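Local atomic coordinates of molybdopterin biosynthesis protein MoaB (PDB entry 3IWT), a protein that probably takes part in the biosynthesis of the molybdenum cofactor, its fold being that of a probable molybdopterin-binding domain. Residues Y19-S24 with S60-D65; K68-F73 with E101-L106. All coordinates share one frame; numbering follows the deposited sequence.

In the fold
Contact 1 pairs two parallel strands through residues 19-24 and 60-65, the strands ending at Ile-23 and Val-62, at one border of the chain's sheet, and contact 2 packs the helix that follows directly, through residues 68-73, against residues 101-106. Their centres lie about 10 Å apart, and they follow each other along the chain, with Asp-65 capping the start of helix 66-77 by a hydrogen bond from Lys-68 N to its OD2. The two contacts also touch: Val-62 CG1 lies 3.6 Å from Lys-68 O, and Ser-60 OG 3.7 Å from Ala-72 CB. One helix therefore presses on the sheet of contact 1 and supplies one apolar side of contact 2, all within a probable molybdopterin-binding domain.

Contact 1. Residues Y19-S24 with S60-D65; sequences YVITIS and SLVPDD
Ser-60 O is gripped twice by the neighbouring strand: Thr-22 N donates to it over 2.8 Å in a nearly straight bond (169° at the hydrogen), and Ile-21 CA adds a CA-H...O contact. Thr-22 O and Val-62 O are held in the same double way, by Val-62 N with Leu-61 CA and by Ser-24 N with Ile-23 CA, while Ser-60 N reaches Val-20 O at 3.1 Å. This is parallel pairing in the three-layer alpha/beta/alpha fold of the MogA/MoaB family, where strand 55-62 is outermost within the chain. Beta-branched Ile-21 and Ile-23 suit the extended backbone, and Ile-23 CG1 lies alongside Val-62 CG2 at 4.0 Å, on the face covered by helix 66-77. On the other face Thr-22 CG2 meets Leu-61 CD1 at 3.6 Å, leaving OG1 to bond Asp-39. Tyr-19, its CG anti to the backbone N (chi1 -165°), brings its ring edge to Ser-60 OG, and one water joins Tyr-19 OH (2.6 Å) to that hydroxyl. An alanine for Tyr-19 would remove ring and hydroxyl and probably leave water and Ser-60 OG less fixed. A second water donates to both Ile-23 O and Asp-64 OD1, tying the strand end to the inverse gamma turn centred on Asp-64.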
# COMPACT_ATOMS: atom_id res chain seq x y z
N TYR A 19 17.34 -5.25 -24.26
CA TYR A 19 17.71 -6.53 -23.67
C TYR A 19 16.43 -7.36 -23.56
O TYR A 19 15.41 -6.89 -23.04
CB TYR A 19 18.31 -6.31 -22.29
CG TYR A 19 19.04 -7.48 -21.71
CD1 TYR A 19 20.42 -7.44 -21.56
CD2 TYR A 19 18.36 -8.61 -21.30
CE1 TYR A 19 21.11 -8.49 -20.98
CE2 TYR A 19 19.04 -9.69 -20.76
CZ TYR A 19 20.42 -9.62 -20.60
OH TYR A 19 21.09 -10.66 -20.02
N VAL A 20 16.49 -8.61 -24.01
CA VAL A 20 15.29 -9.45 -24.11
C VAL A 20 15.38 -10.59 -23.09
O VAL A 20 16.38 -11.29 -23.05
CB VAL A 20 15.09 -10.03 -25.53
CG1 VAL A 20 13.82 -10.89 -25.62
CG2 VAL A 20 15.03 -8.90 -26.56
N ILE A 21 14.32 -10.79 -22.32
CA ILE A 21 14.31 -11.85 -21.31
C ILE A 21 13.13 -12.78 -21.52
O ILE A 21 11.96 -12.35 -21.53
CB ILE A 21 14.28 -11.28 -19.87
CG1 ILE A 21 15.44 -10.32 -19.62
CG2 ILE A 21 14.26 -12.42 -18.81
CD1 ILE A 21 15.35 -9.60 -18.25
N THR A 22 13.40 -14.07 -21.69
CA THR A 22 12.31 -15.03 -21.86
C THR A 22 12.12 -15.75 -20.54
O THR A 22 13.07 -16.27 -19.98
CB THR A 22 12.60 -16.00 -23.03
OG1 THR A 22 12.59 -15.25 -24.24
CG2 THR A 22 11.54 -17.13 -23.09
N ILE A 23 10.88 -15.76 -20.04
CA ILE A 23 10.54 -16.41 -18.77
C ILE A 23 9.67 -17.63 -19.09
O ILE A 23 8.47 -17.51 -19.39
CB ILE A 23 9.84 -15.43 -17.81
CG1 ILE A 23 10.68 -14.17 -17.62
CG2 ILE A 23 9.57 -16.10 -16.49
CD1 ILE A 23 10.02 -13.05 -16.84
N SER A 24 10.30 -18.80 -19.08
CA SER A 24 9.66 -20.07 -19.48
C SER A 24 10.35 -21.25 -18.80
O SER A 24 11.51 -21.56 -19.10
CB SER A 24 9.74 -20.26 -21.00
OG SER A 24 9.25 -21.55 -21.40
N SER A 60 18.44 -13.37 -22.16
CA SER A 60 18.53 -14.43 -21.18
C SER A 60 17.23 -15.21 -21.10
O SER A 60 16.16 -14.71 -21.47
CB SER A 60 18.91 -13.86 -19.81
OG SER A 60 17.93 -12.97 -19.35
N LEU A 61 17.35 -16.45 -20.64
CA LEU A 61 16.22 -17.34 -20.50
C LEU A 61 16.23 -17.87 -19.08
O LEU A 61 17.25 -18.37 -18.61
CB LEU A 61 16.30 -18.48 -21.52
CG LEU A 61 15.39 -19.70 -21.34
CD1 LEU A 61 13.96 -19.29 -21.44
CD2 LEU A 61 15.73 -20.80 -22.35
N VAL A 62 15.10 -17.71 -18.40
CA VAL A 62 14.95 -18.10 -16.99
C VAL A 62 13.60 -18.80 -16.79
O VAL A 62 12.68 -18.58 -17.58
CB VAL A 62 15.10 -16.88 -16.04
CG1 VAL A 62 16.56 -16.34 -16.07
CG2 VAL A 62 14.08 -15.77 -16.34
N PRO A 63 13.48 -19.63 -15.74
CA PRO A 63 12.19 -20.23 -15.40
C PRO A 63 11.34 -19.30 -14.52
O PRO A 63 11.77 -18.18 -14.18
CB PRO A 63 12.62 -21.47 -14.61
CG PRO A 63 13.78 -21.01 -13.84
CD PRO A 63 14.51 -20.01 -14.75
N ASP A 64 10.15 -19.77 -14.11
CA ASP A 64 9.28 -19.05 -13.17
C ASP A 64 9.79 -19.17 -11.73
O ASP A 64 9.16 -19.79 -10.88
CB ASP A 64 7.84 -19.60 -13.22
CG ASP A 64 7.17 -19.41 -14.56
OD1 ASP A 64 7.34 -18.35 -15.19
OD2 ASP A 64 6.43 -20.34 -14.95
N ASP A 65 10.91 -18.53 -11.46
CA ASP A 65 11.56 -18.60 -10.15
C ASP A 65 11.94 -17.18 -9.79
O ASP A 65 12.60 -16.51 -10.61
CB ASP A 65 12.79 -19.49 -10.20
CG ASP A 65 13.57 -19.47 -8.89
OD1 ASP A 65 13.17 -20.15 -7.95
OD2 ASP A 65 14.56 -18.74 -8.78
O HOH W 1 19.71 -11.22 -17.90
O HOH W 2 6.41 -18.13 -17.80

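Contact 2. Residues K68-F73 with E101-L106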
# COMPACT_ATOMS: atom_id res chain seq x y z
N LYS A 68 15.75 -16.22 -9.80
CA LYS A 68 16.28 -16.26 -11.16
C LYS A 68 15.77 -15.12 -12.04
O LYS A 68 16.50 -14.60 -12.87
CB LYS A 68 16.03 -17.63 -11.80
CG LYS A 68 16.90 -18.74 -11.20
CD LYS A 68 16.62 -20.05 -11.87
CE LYS A 68 17.69 -21.06 -11.70
NZ LYS A 68 18.04 -21.36 -10.33
N ILE A 69 14.52 -14.72 -11.83
CA ILE A 69 13.92 -13.63 -12.58
C ILE A 69 14.54 -12.30 -12.14
O ILE A 69 14.95 -11.49 -12.97
CB ILE A 69 12.39 -13.60 -12.40
CG1 ILE A 69 11.70 -14.73 -13.18
CG2 ILE A 69 11.81 -12.24 -12.81
CD1 ILE A 69 10.19 -14.88 -12.79
N LEU A 70 14.70 -12.11 -10.82
CA LEU A 70 15.38 -10.92 -10.32
C LEU A 70 16.81 -10.80 -10.87
O LEU A 70 17.21 -9.73 -11.32
CB LEU A 70 15.43 -10.91 -8.78
CG LEU A 70 14.14 -10.74 -7.98
CD1 LEU A 70 14.37 -11.07 -6.46
CD2 LEU A 70 13.56 -9.32 -8.20
N LYS A 71 17.57 -11.89 -10.84
CA LYS A 71 18.94 -11.88 -11.36
C LYS A 71 18.99 -11.54 -12.86
O LYS A 71 19.85 -10.79 -13.28
CB LYS A 71 19.62 -13.22 -11.15
CG LYS A 71 21.06 -13.17 -11.59
CD LYS A 71 21.65 -14.52 -11.87
CE LYS A 71 23.08 -14.40 -12.53
NZ LYS A 71 23.87 -13.23 -12.00
N ALA A 72 18.07 -12.10 -13.65
CA ALA A 72 18.00 -11.77 -15.09
C ALA A 72 17.76 -10.26 -15.31
O ALA A 72 18.42 -9.64 -16.11
CB ALA A 72 16.90 -12.58 -15.80
N PHE A 73 16.86 -9.67 -14.54
CA PHE A 73 16.60 -8.24 -14.65
C PHE A 73 17.72 -7.34 -14.14
O PHE A 73 18.04 -6.35 -14.79
CB PHE A 73 15.25 -7.87 -13.99
CG PHE A 73 14.06 -8.13 -14.89
CD1 PHE A 73 13.49 -9.39 -14.97
CD2 PHE A 73 13.51 -7.11 -15.66
CE1 PHE A 73 12.38 -9.63 -15.81
CE2 PHE A 73 12.39 -7.35 -16.48
CZ PHE A 73 11.84 -8.62 -16.55
N GLU A 101 4.51 -9.71 -10.17
CA GLU A 101 4.62 -9.61 -8.74
C GLU A 101 6.08 -9.51 -8.32
O GLU A 101 6.40 -8.94 -7.27
CB GLU A 101 4.00 -10.85 -8.10
CG GLU A 101 2.49 -10.97 -8.29
CD GLU A 101 2.06 -11.25 -9.73
OE1 GLU A 101 2.75 -12.01 -10.48
OE2 GLU A 101 1.00 -10.68 -10.10
N THR A 102 6.98 -10.07 -9.12
CA THR A 102 8.40 -10.01 -8.84
C THR A 102 9.00 -8.64 -9.26
O THR A 102 9.75 -8.03 -8.49
CB THR A 102 9.14 -11.17 -9.55
OG1 THR A 102 8.62 -12.41 -9.07
CG2 THR A 102 10.64 -11.09 -9.29
N ILE A 103 8.70 -8.17 -10.47
CA ILE A 103 9.40 -7.02 -11.03
C ILE A 103 8.72 -5.67 -10.84
O ILE A 103 9.39 -4.64 -10.68
CB ILE A 103 9.74 -7.27 -12.54
CG1 ILE A 103 10.63 -8.51 -12.64
CG2 ILE A 103 10.36 -6.03 -13.22
CD1 ILE A 103 11.98 -8.44 -11.93
N ARG A 104 7.38 -5.66 -10.85
CA ARG A 104 6.66 -4.40 -10.85
C ARG A 104 6.99 -3.58 -9.64
O ARG A 104 7.03 -2.35 -9.71
CB ARG A 104 5.12 -4.64 -10.98
CG ARG A 104 4.31 -3.38 -11.13
CD ARG A 104 2.88 -3.72 -11.54
NE ARG A 104 2.27 -4.53 -10.52
CZ ARG A 104 1.05 -5.07 -10.65
NH1 ARG A 104 0.36 -4.88 -11.74
NH2 ARG A 104 0.55 -5.78 -9.67
N LYS A 105 7.30 -4.25 -8.54
CA LYS A 105 7.66 -3.63 -7.30
C LYS A 105 8.92 -2.79 -7.39
O LYS A 105 9.07 -1.82 -6.61
CB LYS A 105 7.88 -4.70 -6.19
CG LYS A 105 6.64 -5.08 -5.52
CD LYS A 105 6.87 -6.09 -4.42
CE LYS A 105 6.05 -7.37 -4.67
NZ LYS A 105 6.88 -8.59 -4.21
N LEU A 106 9.81 -3.17 -8.30
CA LEU A 106 11.11 -2.54 -8.46
C LEU A 106 11.10 -1.23 -9.27
O LEU A 106 12.11 -0.51 -9.32
CB LEU A 106 12.07 -3.50 -9.13
CG LEU A 106 12.13 -4.90 -8.48
CD1 LEU A 106 13.27 -5.62 -9.20
CD2 LEU A 106 12.32 -4.90 -6.99
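Helix-to-helix packing within one outer layer of the alpha/beta/alpha fold brings residues 68-73 of helix 66-77 against residues 101-106, which start on helix 99-103. No hydrogen bond crosses the contact; methyl groups and one aromatic ring do the work. Ile-103 is its centre. With both side-chain torsions near -60° (chi2 -61°), the chain is bent instead of extended, so that CG1 and CD1 both come over one face of the Phe-73 ring. Ile-103 CG1 stands 3.9 Å from the Phe-73 ring centroid, 15° off the ring normal, in a CH-pi contact. Ile-103 CD1 lies nearer the rim, 3.5 Å from Phe-73 CD1, and its other side meets Ile-69 CG2 at 3.9 Å. A flat ring suits this place because it offers one broad surface to the whole end of the isoleucine. Thr-102 is split between two tasks: its OG1 is satisfied by Ile-98 O one turn earlier, which lets a polar residue be buried here, while CG2, anti to the backbone N, faces across the contact. That methyl is 3.6 Å from Leu-70 CD2 and also touches Ile-69 CG2. The CB of Leu-70 does not aim straight at the partner, but its branched end swings round, and CD2 also reaches Leu-106 CD1 at 3.8 Å, the two leucines crossing at about a right angle. Leu-106 of the second subunit packs against both Leu-106 and Leu-70 of this chain, so this border of the contact runs into a subunit interface. The sheet lies against three other side chains of the contact: Phe-73 rests on Ile-85 and Ser-87 of strand 84-88 and on Val-147 and Leu-149 of strand 145-150, Ile-103 joins it on Leu-149, and Ile-69 reaches Ile-23 and Val-62 on strands 17-23 and 55-62.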